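Citrate lyase, subunit 1 (Methanosaeta concilii, PDB 6HXI) probably forms the ATP-grasp and citrate-binding subunit of ATP citrate lyase, which makes acetyl-CoA and oxaloacetate from citrate, coenzyme A and ATP. Local coordinates at residues Ala282-Ile285 / Tyr286-Ile290; Asn310-Glu313 / Thr314-Thr318; Phe345-Val348 / Ala349-Phe352. All blocks are in the same frame, centred on the assembly; numbering follows the deposited sequence.

In the fold
All three contacts are local, between successive turns at or near helix starts in the citrate-binding region. Contact 1, on helix 280-292, is wholly buried and held mainly by backbone bonds, a threonine hydroxyl and apolar packing, with its one carboxylate turned to the alpha subunit. Contact 2 opens helix 311-325 and is partly buried; its capping box and charged groups mark a helix end near the subunit boundary. Contact 3 opens helix 348-361, mostly buried but reaching coenzyme A and a bound citrate through its loop. Contacts 2 and 3 touch: Thr-311 OG1 meets Lys-350 O at 2.7 Å, and Thr-314 OG1 probably bonds Thr-351 O. Contact 1 stands apart, its centre about 21 Å from contact 3's.

Contact 1 (Ala282-Ile285 / Tyr286-Ile290); sequences ASVI and YADTI
Two consecutive turns of helix 280-292, in the citrate-binding region of the subunit, are joined here by regular i to i+4 bonding and by the side chains that ride on it. The Tyr-286 N to Ala-282 O bond measures 2.9 Å, and Ala-287 N and Asp-288 N bond in the same way to Ser-283 O and Val-284 O. Ile-285 O is gripped twice. Thr-289 N and Thr-289 OG1 reach it at 3.0 and 2.9 Å from opposite faces of the carbonyl plane, the hydroxyl being brought back over the preceding turn because OG1 stands beside its own backbone N (chi1 -47°). The Tyr-286 ring stands out from the helix and presents an edge to the preceding turn: CD1 lies 3.0 Å from Ala-282 O, near the ring plane, and CE1 lies 4.5 Å from Ala-282 CB. Val-284 and Asp-288 run side by side, with CG1 of the valine 4.0 Å from Asp-288 OD1. That carboxylate oxygen also lies 3.0 Å from Val-284 O, two acceptors with no bond between them; the carboxylate is instead held from outside the helix, OD2 by Gly-261 N and OD1 by Cys-263 N of the alpha-subunit chain. Ser-283 OG bonds to Tyr-302 OH, on strand 301-306, and Tyr-286 OH to Gly-340 N. Tyr-286, Thr-289 and Ile-290 pack on Val-413 of helix 412-417, so the helix is wedged between that helix, strand 301-306 and the neighbouring subunit.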
ATOM      1  N   ALA C 282     -41.043 -43.559   2.352  1.00 49.09           N
ATOM      2  CA  ALA C 282     -42.330 -42.896   2.574  1.00 49.17           C
ATOM      3  C   ALA C 282     -43.243 -42.825   1.344  1.00 52.33           C
ATOM      4  O   ALA C 282     -44.457 -42.947   1.508  1.00 52.85           O
ATOM      5  CB  ALA C 282     -42.102 -41.505   3.123  1.00 49.46           C
ATOM      6  N   SER C 283     -42.677 -42.627   0.122  1.00 46.59           N
ATOM      7  CA  SER C 283     -43.477 -42.511  -1.110  1.00 47.18           C
ATOM      8  C   SER C 283     -44.213 -43.799  -1.445  1.00 53.03           C
ATOM      9  O   SER C 283     -45.348 -43.769  -1.927  1.00 53.31           O
ATOM     10  CB  SER C 283     -42.620 -42.047  -2.278  1.00 49.44           C
ATOM     11  OG  SER C 283     -41.479 -42.874  -2.435  1.00 57.14           O
ATOM     12  N   VAL C 284     -43.556 -44.930  -1.154  1.00 50.23           N
ATOM     13  CA  VAL C 284     -44.057 -46.291  -1.330  1.00 50.33           C
ATOM     14  C   VAL C 284     -45.209 -46.468  -0.354  1.00 56.14           C
ATOM     15  O   VAL C 284     -46.271 -46.948  -0.754  1.00 57.39           O
ATOM     16  CB  VAL C 284     -42.905 -47.319  -1.116  1.00 53.31           C
ATOM     17  CG1 VAL C 284     -43.428 -48.737  -0.986  1.00 54.56           C
ATOM     18  CG2 VAL C 284     -41.874 -47.240  -2.244  1.00 52.22           C
ATOM     19  N   ILE C 285     -45.027 -46.016   0.907  1.00 53.63           N
ATOM     20  CA  ILE C 285     -46.050 -46.116   1.960  1.00 54.67           C
ATOM     21  C   ILE C 285     -47.289 -45.286   1.615  1.00 60.36           C
ATOM     22  O   ILE C 285     -48.404 -45.771   1.827  1.00 62.81           O
ATOM     23  CB  ILE C 285     -45.498 -45.823   3.386  1.00 56.15           C
ATOM     24  CG1 ILE C 285     -44.396 -46.841   3.747  1.00 54.44           C
ATOM     25  CG2 ILE C 285     -46.639 -45.832   4.447  1.00 57.78           C
ATOM     26  CD1 ILE C 285     -43.541 -46.488   4.922  1.00 60.81           C
ATOM     27  N   TYR C 286     -47.102 -44.066   1.058  1.00 55.02           N
ATOM     28  CA  TYR C 286     -48.235 -43.225   0.639  1.00 54.83           C
ATOM     29  C   TYR C 286     -49.000 -43.885  -0.492  1.00 56.17           C
ATOM     30  O   TYR C 286     -50.220 -43.860  -0.470  1.00 58.02           O
ATOM     31  CB  TYR C 286     -47.787 -41.819   0.240  1.00 55.41           C
ATOM     32  CG  TYR C 286     -47.625 -40.859   1.396  1.00 56.79           C
ATOM     33  CD1 TYR C 286     -46.455 -40.832   2.143  1.00 57.64           C
ATOM     34  CD2 TYR C 286     -48.611 -39.921   1.693  1.00 58.08           C
ATOM     35  CE1 TYR C 286     -46.270 -39.906   3.166  1.00 57.24           C
ATOM     36  CE2 TYR C 286     -48.436 -38.990   2.716  1.00 58.14           C
ATOM     37  CZ  TYR C 286     -47.259 -38.984   3.447  1.00 61.58           C
ATOM     38  OH  TYR C 286     -47.052 -38.069   4.449  1.00 63.27           O
ATOM     39  N   ALA C 287     -48.291 -44.524  -1.444  1.00 50.72           N
ATOM     40  CA  ALA C 287     -48.887 -45.274  -2.555  1.00 52.05           C
ATOM     41  C   ALA C 287     -49.657 -46.500  -2.017  1.00 56.44           C
ATOM     42  O   ALA C 287     -50.759 -46.766  -2.482  1.00 57.67           O
ATOM     43  CB  ALA C 287     -47.807 -45.714  -3.536  1.00 51.65           C
ATOM     44  N   ASP C 288     -49.093 -47.207  -1.001  1.00 52.85           N
ATOM     45  CA  ASP C 288     -49.724 -48.360  -0.347  1.00 53.41           C
ATOM     46  C   ASP C 288     -51.071 -47.956   0.246  1.00 58.91           C
ATOM     47  O   ASP C 288     -52.057 -48.656   0.026  1.00 58.77           O
ATOM     48  CB  ASP C 288     -48.825 -48.971   0.753  1.00 54.39           C
ATOM     49  CG  ASP C 288     -47.541 -49.670   0.279  1.00 65.90           C
ATOM     50  OD1 ASP C 288     -47.314 -49.738  -0.950  1.00 66.02           O
ATOM     51  OD2 ASP C 288     -46.752 -50.131   1.148  1.00 69.27           O
ATOM     52  N   THR C 289     -51.111 -46.807   0.963  1.00 54.89           N
ATOM     53  CA  THR C 289     -52.320 -46.273   1.612  1.00 54.54           C
ATOM     54  C   THR C 289     -53.382 -45.886   0.584  1.00 58.47           C
ATOM     55  O   THR C 289     -54.541 -46.210   0.792  1.00 59.82           O
ATOM     56  CB  THR C 289     -51.965 -45.129   2.583  1.00 52.86           C
ATOM     57  OG1 THR C 289     -50.869 -45.539   3.401  1.00 52.05           O
ATOM     58  CG2 THR C 289     -53.122 -44.734   3.476  1.00 45.43           C
ATOM     59  N   ILE C 290     -52.991 -45.215  -0.523  1.00 54.71           N
ATOM     60  CA  ILE C 290     -53.933 -44.823  -1.592  1.00 55.93           C
ATOM     61  C   ILE C 290     -54.584 -46.079  -2.214  1.00 63.09           C
ATOM     62  O   ILE C 290     -55.796 -46.090  -2.373  1.00 64.70           O
ATOM     63  CB  ILE C 290     -53.289 -43.872  -2.654  1.00 56.58           C
ATOM     64  CG1 ILE C 290     -52.702 -42.595  -2.002  1.00 54.43           C
ATOM     65  CG2 ILE C 290     -54.300 -43.503  -3.754  1.00 57.70           C
ATOM     66  CD1 ILE C 290     -51.579 -41.872  -2.825  1.00 52.56           C
TER

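Contact 2 (Asn310-Glu313 / Thr314-Thr318)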
ATOM      1  N   ASN C 310     -31.799 -28.833  -3.636  1.00 37.87           N
ATOM      2  CA  ASN C 310     -31.896 -27.389  -3.446  1.00 38.36           C
ATOM      3  C   ASN C 310     -33.240 -26.824  -3.926  1.00 45.91           C
ATOM      4  O   ASN C 310     -34.021 -27.535  -4.561  1.00 46.55           O
ATOM      5  CB  ASN C 310     -30.703 -26.643  -4.080  1.00 41.60           C
ATOM      6  CG  ASN C 310     -30.542 -26.803  -5.576  1.00 67.61           C
ATOM      7  OD1 ASN C 310     -31.492 -26.685  -6.362  1.00 53.02           O
ATOM      8  ND2 ASN C 310     -29.305 -27.003  -6.010  1.00 62.63           N
ATOM      9  N   THR C 311     -33.495 -25.537  -3.616  1.00 44.97           N
ATOM     10  CA  THR C 311     -34.704 -24.793  -3.983  1.00 45.54           C
ATOM     11  C   THR C 311     -35.022 -24.855  -5.488  1.00 51.46           C
ATOM     12  O   THR C 311     -36.162 -25.099  -5.856  1.00 51.22           O
ATOM     13  CB  THR C 311     -34.580 -23.350  -3.472  1.00 43.48           C
ATOM     14  OG1 THR C 311     -34.436 -23.402  -2.063  1.00 38.58           O
ATOM     15  CG2 THR C 311     -35.786 -22.482  -3.833  1.00 42.25           C
ATOM     16  N   GLU C 312     -34.017 -24.623  -6.332  1.00 49.29           N
ATOM     17  CA  GLU C 312     -34.119 -24.636  -7.791  1.00 50.52           C
ATOM     18  C   GLU C 312     -34.555 -26.008  -8.283  1.00 54.53           C
ATOM     19  O   GLU C 312     -35.462 -26.081  -9.109  1.00 55.23           O
ATOM     20  CB  GLU C 312     -32.775 -24.204  -8.406  1.00 51.98           C
ATOM     21  CG  GLU C 312     -32.700 -24.184  -9.922  1.00 61.11           C
ATOM     22  CD  GLU C 312     -31.268 -24.117 -10.419  1.00 78.60           C
ATOM     23  OE1 GLU C 312     -30.773 -25.131 -10.962  1.00 60.52           O
ATOM     24  OE2 GLU C 312     -30.614 -23.074 -10.199  1.00 86.27           O
ATOM     25  N   GLU C 313     -33.945 -27.091  -7.755  1.00 50.58           N
ATOM     26  CA  GLU C 313     -34.303 -28.464  -8.140  1.00 50.41           C
ATOM     27  C   GLU C 313     -35.751 -28.792  -7.782  1.00 53.30           C
ATOM     28  O   GLU C 313     -36.478 -29.304  -8.638  1.00 54.95           O
ATOM     29  CB  GLU C 313     -33.340 -29.493  -7.540  1.00 51.28           C
ATOM     30  CG  GLU C 313     -31.948 -29.408  -8.151  1.00 63.19           C
ATOM     31  CD  GLU C 313     -30.814 -30.078  -7.399  1.00 81.05           C
ATOM     32  OE1 GLU C 313     -31.003 -30.470  -6.225  1.00 76.97           O
ATOM     33  OE2 GLU C 313     -29.716 -30.189  -7.988  1.00 87.52           O
ATOM     34  N   THR C 314     -36.188 -28.438  -6.549  1.00 47.29           N
ATOM     35  CA  THR C 314     -37.558 -28.698  -6.079  1.00 47.48           C
ATOM     36  C   THR C 314     -38.552 -27.836  -6.826  1.00 52.06           C
ATOM     37  O   THR C 314     -39.686 -28.264  -7.046  1.00 50.82           O
ATOM     38  CB  THR C 314     -37.687 -28.564  -4.545  1.00 54.42           C
ATOM     39  OG1 THR C 314     -37.446 -27.203  -4.169  1.00 55.90           O
ATOM     40  CG2 THR C 314     -36.750 -29.487  -3.796  1.00 49.07           C
ATOM     41  N   TYR C 315     -38.131 -26.622  -7.217  1.00 49.51           N
ATOM     42  CA  TYR C 315     -38.975 -25.694  -7.968  1.00 51.33           C
ATOM     43  C   TYR C 315     -39.331 -26.291  -9.334  1.00 58.36           C
ATOM     44  O   TYR C 315     -40.511 -26.352  -9.672  1.00 60.32           O
ATOM     45  CB  TYR C 315     -38.269 -24.332  -8.110  1.00 53.67           C
ATOM     46  CG  TYR C 315     -38.885 -23.439  -9.152  1.00 57.47           C
ATOM     47  CD1 TYR C 315     -40.021 -22.694  -8.868  1.00 60.36           C
ATOM     48  CD2 TYR C 315     -38.348 -23.357 -10.438  1.00 58.64           C
ATOM     49  CE1 TYR C 315     -40.609 -21.880  -9.831  1.00 63.30           C
ATOM     50  CE2 TYR C 315     -38.931 -22.551 -11.412  1.00 61.06           C
ATOM     51  CZ  TYR C 315     -40.059 -21.811 -11.100  1.00 68.48           C
ATOM     52  OH  TYR C 315     -40.649 -21.022 -12.045  1.00 74.14           O
ATOM     53  N   HIS C 316     -38.316 -26.756 -10.102  1.00 54.73           N
ATOM     54  CA  HIS C 316     -38.505 -27.382 -11.421  1.00 55.24           C
ATOM     55  C   HIS C 316     -39.331 -28.649 -11.364  1.00 59.29           C
ATOM     56  O   HIS C 316     -40.141 -28.877 -12.255  1.00 60.84           O
ATOM     57  CB  HIS C 316     -37.173 -27.618 -12.133  1.00 55.31           C
ATOM     58  CG  HIS C 316     -36.511 -26.348 -12.556  1.00 59.41           C
ATOM     59  ND1 HIS C 316     -35.244 -26.007 -12.102  1.00 60.76           N
ATOM     60  CD2 HIS C 316     -36.974 -25.354 -13.347  1.00 62.93           C
ATOM     61  CE1 HIS C 316     -34.973 -24.829 -12.644  1.00 61.10           C
ATOM     62  NE2 HIS C 316     -35.982 -24.397 -13.401  1.00 63.03           N
ATOM     63  N   TYR C 317     -39.153 -29.449 -10.297  1.00 54.14           N
ATOM     64  CA  TYR C 317     -39.895 -30.670 -10.031  1.00 53.14           C
ATOM     65  C   TYR C 317     -41.373 -30.344  -9.790  1.00 56.84           C
ATOM     66  O   TYR C 317     -42.236 -30.985 -10.389  1.00 58.12           O
ATOM     67  CB  TYR C 317     -39.296 -31.380  -8.810  1.00 53.78           C
ATOM     68  CG  TYR C 317     -39.859 -32.760  -8.555  1.00 56.64           C
ATOM     69  CD1 TYR C 317     -39.302 -33.887  -9.158  1.00 58.36           C
ATOM     70  CD2 TYR C 317     -40.928 -32.947  -7.684  1.00 58.14           C
ATOM     71  CE1 TYR C 317     -39.807 -35.163  -8.910  1.00 60.18           C
ATOM     72  CE2 TYR C 317     -41.432 -34.219  -7.421  1.00 59.66           C
ATOM     73  CZ  TYR C 317     -40.882 -35.324  -8.049  1.00 68.02           C
ATOM     74  OH  TYR C 317     -41.396 -36.573  -7.796  1.00 70.17           O
ATOM     75  N   THR C 318     -41.660 -29.366  -8.904  1.00 52.70           N
ATOM     76  CA  THR C 318     -43.015 -28.939  -8.548  1.00 54.04           C
ATOM     77  C   THR C 318     -43.716 -28.343  -9.766  1.00 61.38           C
ATOM     78  O   THR C 318     -44.909 -28.582  -9.943  1.00 62.83           O
ATOM     79  CB  THR C 318     -43.017 -27.992  -7.312  1.00 58.60           C
ATOM     80  OG1 THR C 318     -42.249 -28.561  -6.253  1.00 51.29           O
ATOM     81  CG2 THR C 318     -44.429 -27.699  -6.786  1.00 58.84           C
TER
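Glu-312 lays its CG alongside the His-316 ring, 3.6 Å from CE1, the two side chains pointing the same way with carboxylate and ring planes 65° apart. CG stands anti to the backbone N (chi1 179°), and beyond it the chain leads away from the imidazole, OE1 to a salt bridge with Lys-496 and OE2 to a hydrogen bond with Ser-494 of the alpha-subunit chain. The same first turn carries a capping box: Glu-313 N bonds to Asn-310 OD1 at 2.8 Å, while Asn-310 N returns a 3.2 Å bond to Glu-313 OE1 from above the carboxylate plane. These reciprocal bonds satisfy an amide at the helix start and fix both side chains. Thr-314 N bonds back to Asn-310 O at 3.1 Å, and Thr-318 OG1 joins Thr-318 N in gripping Thr-314 O, from opposite faces of its plane. Tyr-315 CD2 lies 3.8 Å above one face of the His-316 ring, toward its rim. Around the turn, His-316 and Glu-313 pack on Ile-254 of helix 246-256, while Tyr-315 and Thr-318 lean on helix 348-361, placing helix 311-325 between these two helices.

Contact 3 (Phe345-Val348 / Ala349-Phe352); sequences FTDV and AKTF. With COA (coenzyme A), chain G.
Hydrogen bonds start helix 348-361. Asp-347, the N-cap, offers OD1 to Ala-349 N and Lys-350 N, both weak bonds, at 3.2 and 3.3 Å. Asp-347 O takes two donors from Thr-351, N at 3.1 Å and OG1 at 3.0 Å, arriving from opposite faces of its plane; chi1 of 63° sets that hydroxyl between the threonine's backbone N and carbonyl carbon. Among apolar contacts, Val-348 CG1 stands over one face of the Phe-352 ring in a CH-pi contact, 3.9 Å from the centroid, and Thr-346 CG2 meets Thr-351 CG2 at 3.7 Å. A valine in place of Thr-351 would probably leave Asp-347 O with the backbone donor alone and the first turn less firmly tied to the loop. Charge plays a looser part, Asp-347 OD2 and Lys-350 NZ being 4.5 Å apart, beyond a salt bridge. Ligands meet the loop: the edge of the Phe-345 ring touches coenzyme A, CE1 to C2P at 3.8 Å, while Thr-346 OG1, also bonded to Asp-308 N, and Phe-345 N bond a citrate anion. The Asp-347 carboxylate, capping only weakly, may partly offset the helix dipole, while both Thr-351 bonds to Asp-347 O tie the ligand-bearing loop to the first turn.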
ATOM      1  N   PHE C 345     -32.091 -34.965   7.046  1.00 39.12           N
ATOM      2  CA  PHE C 345     -31.185 -33.912   6.602  1.00 38.72           C
ATOM      3  C   PHE C 345     -31.752 -33.007   5.517  1.00 43.34           C
ATOM      4  O   PHE C 345     -31.277 -31.881   5.403  1.00 43.53           O
ATOM      5  CB  PHE C 345     -29.808 -34.475   6.198  1.00 39.72           C
ATOM      6  CG  PHE C 345     -29.753 -35.370   4.977  1.00 39.51           C
ATOM      7  CD1 PHE C 345     -30.034 -36.734   5.078  1.00 41.49           C
ATOM      8  CD2 PHE C 345     -29.367 -34.862   3.743  1.00 37.66           C
ATOM      9  CE1 PHE C 345     -29.955 -37.567   3.948  1.00 41.60           C
ATOM     10  CE2 PHE C 345     -29.299 -35.691   2.614  1.00 39.87           C
ATOM     11  CZ  PHE C 345     -29.586 -37.036   2.727  1.00 38.55           C
ATOM     12  N   THR C 346     -32.737 -33.471   4.731  1.00 41.99           N
ATOM     13  CA  THR C 346     -33.399 -32.662   3.700  1.00 41.12           C
ATOM     14  C   THR C 346     -33.947 -31.431   4.376  1.00 47.28           C
ATOM     15  O   THR C 346     -34.709 -31.544   5.339  1.00 49.09           O
ATOM     16  CB  THR C 346     -34.490 -33.477   2.994  1.00 43.35           C
ATOM     17  OG1 THR C 346     -33.882 -34.573   2.297  1.00 47.07           O
ATOM     18  CG2 THR C 346     -35.334 -32.645   2.002  1.00 37.92           C
ATOM     19  N   ASP C 347     -33.508 -30.259   3.924  1.00 43.60           N
ATOM     20  CA  ASP C 347     -33.958 -28.986   4.478  1.00 43.33           C
ATOM     21  C   ASP C 347     -35.402 -28.677   4.029  1.00 46.04           C
ATOM     22  O   ASP C 347     -35.660 -28.471   2.844  1.00 45.52           O
ATOM     23  CB  ASP C 347     -32.990 -27.861   4.070  1.00 45.18           C
ATOM     24  CG  ASP C 347     -33.017 -26.690   5.029  1.00 57.61           C
ATOM     25  OD1 ASP C 347     -34.057 -25.986   5.085  1.00 57.53           O
ATOM     26  OD2 ASP C 347     -32.008 -26.489   5.744  1.00 67.38           O
ATOM     27  N   VAL C 348     -36.340 -28.643   4.974  1.00 41.47           N
ATOM     28  CA  VAL C 348     -37.757 -28.423   4.643  1.00 41.85           C
ATOM     29  C   VAL C 348     -38.023 -26.972   4.191  1.00 46.97           C
ATOM     30  O   VAL C 348     -38.910 -26.741   3.368  1.00 48.64           O
ATOM     31  CB  VAL C 348     -38.692 -28.882   5.796  1.00 45.95           C
ATOM     32  CG1 VAL C 348     -40.172 -28.744   5.413  1.00 46.25           C
ATOM     33  CG2 VAL C 348     -38.381 -30.318   6.223  1.00 45.20           C
ATOM     34  N   ALA C 349     -37.247 -26.007   4.717  1.00 43.29           N
ATOM     35  CA  ALA C 349     -37.374 -24.592   4.381  1.00 43.73           C
ATOM     36  C   ALA C 349     -36.985 -24.334   2.942  1.00 49.66           C
ATOM     37  O   ALA C 349     -37.715 -23.628   2.246  1.00 50.69           O
ATOM     38  CB  ALA C 349     -36.520 -23.746   5.306  1.00 44.54           C
ATOM     39  N   LYS C 350     -35.810 -24.864   2.508  1.00 46.97           N
ATOM     40  CA  LYS C 350     -35.250 -24.712   1.149  1.00 46.27           C
ATOM     41  C   LYS C 350     -36.096 -25.448   0.112  1.00 47.03           C
ATOM     42  O   LYS C 350     -36.372 -24.888  -0.953  1.00 45.55           O
ATOM     43  CB  LYS C 350     -33.790 -25.222   1.075  1.00 47.42           C
ATOM     44  CG  LYS C 350     -32.798 -24.430   1.903  1.00 48.40           C
ATOM     45  CD  LYS C 350     -31.396 -25.005   1.769  1.00 62.31           C
ATOM     46  CE  LYS C 350     -30.454 -24.364   2.756  1.00 87.79           C
ATOM     47  NZ  LYS C 350     -29.092 -24.956   2.690  1.00105.01           N
ATOM     48  N   THR C 351     -36.497 -26.712   0.416  1.00 43.52           N
ATOM     49  CA  THR C 351     -37.324 -27.520  -0.492  1.00 43.27           C
ATOM     50  C   THR C 351     -38.717 -26.896  -0.644  1.00 49.96           C
ATOM     51  O   THR C 351     -39.147 -26.669  -1.781  1.00 49.94           O
ATOM     52  CB  THR C 351     -37.385 -29.006  -0.092  1.00 43.23           C
ATOM     53  OG1 THR C 351     -38.000 -29.152   1.179  1.00 37.86           O
ATOM     54  CG2 THR C 351     -36.036 -29.692  -0.132  1.00 42.20           C
ATOM     55  N   PHE C 352     -39.403 -26.577   0.499  1.00 46.87           N
ATOM     56  CA  PHE C 352     -40.734 -25.966   0.449  1.00 47.39           C
ATOM     57  C   PHE C 352     -40.703 -24.559  -0.130  1.00 49.95           C
ATOM     58  O   PHE C 352     -41.717 -24.142  -0.669  1.00 51.91           O
ATOM     59  CB  PHE C 352     -41.466 -26.021   1.799  1.00 49.88           C
ATOM     60  CG  PHE C 352     -42.105 -27.358   2.123  1.00 51.31           C
ATOM     61  CD1 PHE C 352     -41.804 -28.499   1.377  1.00 53.06           C
ATOM     62  CD2 PHE C 352     -43.000 -27.480   3.176  1.00 53.14           C
ATOM     63  CE1 PHE C 352     -42.385 -29.726   1.677  1.00 52.48           C
ATOM     64  CE2 PHE C 352     -43.584 -28.710   3.473  1.00 55.84           C
ATOM     65  CZ  PHE C 352     -43.279 -29.822   2.715  1.00 53.05           C
TER
HETATM   66  N1A COA G 701     -13.610 -28.273  -9.696  1.00 37.02           N
HETATM   67  C2A COA G 701     -13.730 -29.570 -10.002  1.00 38.66           C
HETATM   68  N3A COA G 701     -14.471 -30.509  -9.398  1.00 36.94           N
HETATM   69  C4A COA G 701     -15.099 -30.010  -8.321  1.00 37.60           C
HETATM   70  C5A COA G 701     -15.063 -28.699  -7.877  1.00 36.70           C
HETATM   71  C6A COA G 701     -14.301 -27.790  -8.637  1.00 37.31           C
HETATM   72  N6A COA G 701     -14.252 -26.482  -8.387  1.00 40.79           N
HETATM   73  N7A COA G 701     -15.750 -28.569  -6.680  1.00 41.12           N
HETATM   74  C8A COA G 701     -16.186 -29.778  -6.436  1.00 40.25           C
HETATM   75  N9A COA G 701     -15.827 -30.704  -7.383  1.00 41.42           N
HETATM   76  C1B COA G 701     -16.118 -32.137  -7.388  1.00 39.94           C
HETATM   77  C2B COA G 701     -15.656 -32.908  -6.157  1.00 40.71           C
HETATM   78  O2B COA G 701     -14.269 -33.241  -6.247  1.00 43.32           O
HETATM   79  C3B COA G 701     -16.558 -34.142  -6.249  1.00 39.95           C
HETATM   80  O3B COA G 701     -16.068 -35.100  -7.213  1.00 37.56           O
HETATM   81  P3B COA G 701     -16.374 -36.663  -7.141  1.00 35.80           P
HETATM   82  O7A COA G 701     -17.855 -36.813  -7.047  1.00 36.78           O
HETATM   83  O8A COA G 701     -15.790 -37.244  -8.379  1.00 39.03           O
HETATM   84  O9A COA G 701     -15.601 -37.187  -5.918  1.00 35.17           O
HETATM   85  C4B COA G 701     -17.850 -33.612  -6.885  1.00 37.80           C
HETATM   86  O4B COA G 701     -17.518 -32.328  -7.453  1.00 38.21           O
HETATM   87  C5B COA G 701     -19.024 -33.481  -5.949  1.00 39.15           C
HETATM   88  O5B COA G 701     -18.549 -32.874  -4.732  1.00 42.87           O
HETATM   89  P1A COA G 701     -19.045 -33.401  -3.266  1.00 45.87           P
HETATM   90  O1A COA G 701     -18.773 -32.451  -2.158  1.00 46.78           O
HETATM   91  O2A COA G 701     -18.569 -34.816  -2.976  1.00 39.95           O
HETATM   92  O3A COA G 701     -20.597 -33.431  -3.636  1.00 51.94           O
HETATM   93  P2A COA G 701     -22.025 -33.570  -2.949  1.00 48.04           P
HETATM   94  O4A COA G 701     -22.528 -32.235  -2.570  1.00 49.20           O
HETATM   95  O5A COA G 701     -22.909 -34.197  -4.002  1.00 50.70           O
HETATM   96  O6A COA G 701     -21.850 -34.532  -1.656  1.00 41.51           O
HETATM   97  CBP COA G 701     -23.103 -36.449  -0.816  1.00 36.87           C
HETATM   98  CCP COA G 701     -21.980 -35.963  -1.738  1.00 39.55           C
HETATM   99  CDP COA G 701     -23.175 -37.979  -0.917  1.00 29.73           C
HETATM  100  CEP COA G 701     -22.837 -36.049   0.649  1.00 36.86           C
HETATM  101  CAP COA G 701     -24.440 -35.814  -1.285  1.00 40.28           C
HETATM  102  OAP COA G 701     -24.593 -35.916  -2.689  1.00 42.80           O
HETATM  103  C9P COA G 701     -25.709 -36.309  -0.603  1.00 45.34           C
HETATM  104  O9P COA G 701     -26.028 -35.863   0.502  1.00 49.14           O
HETATM  105  N8P COA G 701     -26.437 -37.220  -1.269  1.00 43.34           N
HETATM  106  C7P COA G 701     -27.619 -37.855  -0.703  1.00 39.76           C
HETATM  107  C6P COA G 701     -27.416 -39.332  -0.505  1.00 43.61           C
HETATM  108  C5P COA G 701     -28.667 -40.023  -0.015  1.00 46.46           C
HETATM  109  O5P COA G 701     -29.781 -39.593  -0.309  1.00 49.05           O
HETATM  110  N4P COA G 701     -28.486 -41.091   0.761  1.00 47.54           N
HETATM  111  C3P COA G 701     -29.586 -41.802   1.400  1.00 51.38           C
HETATM  112  C2P COA G 701     -30.055 -41.131   2.675  1.00 54.05           C
HETATM  113  S1P COA G 701     -31.263 -42.270   3.405  1.00 58.56           S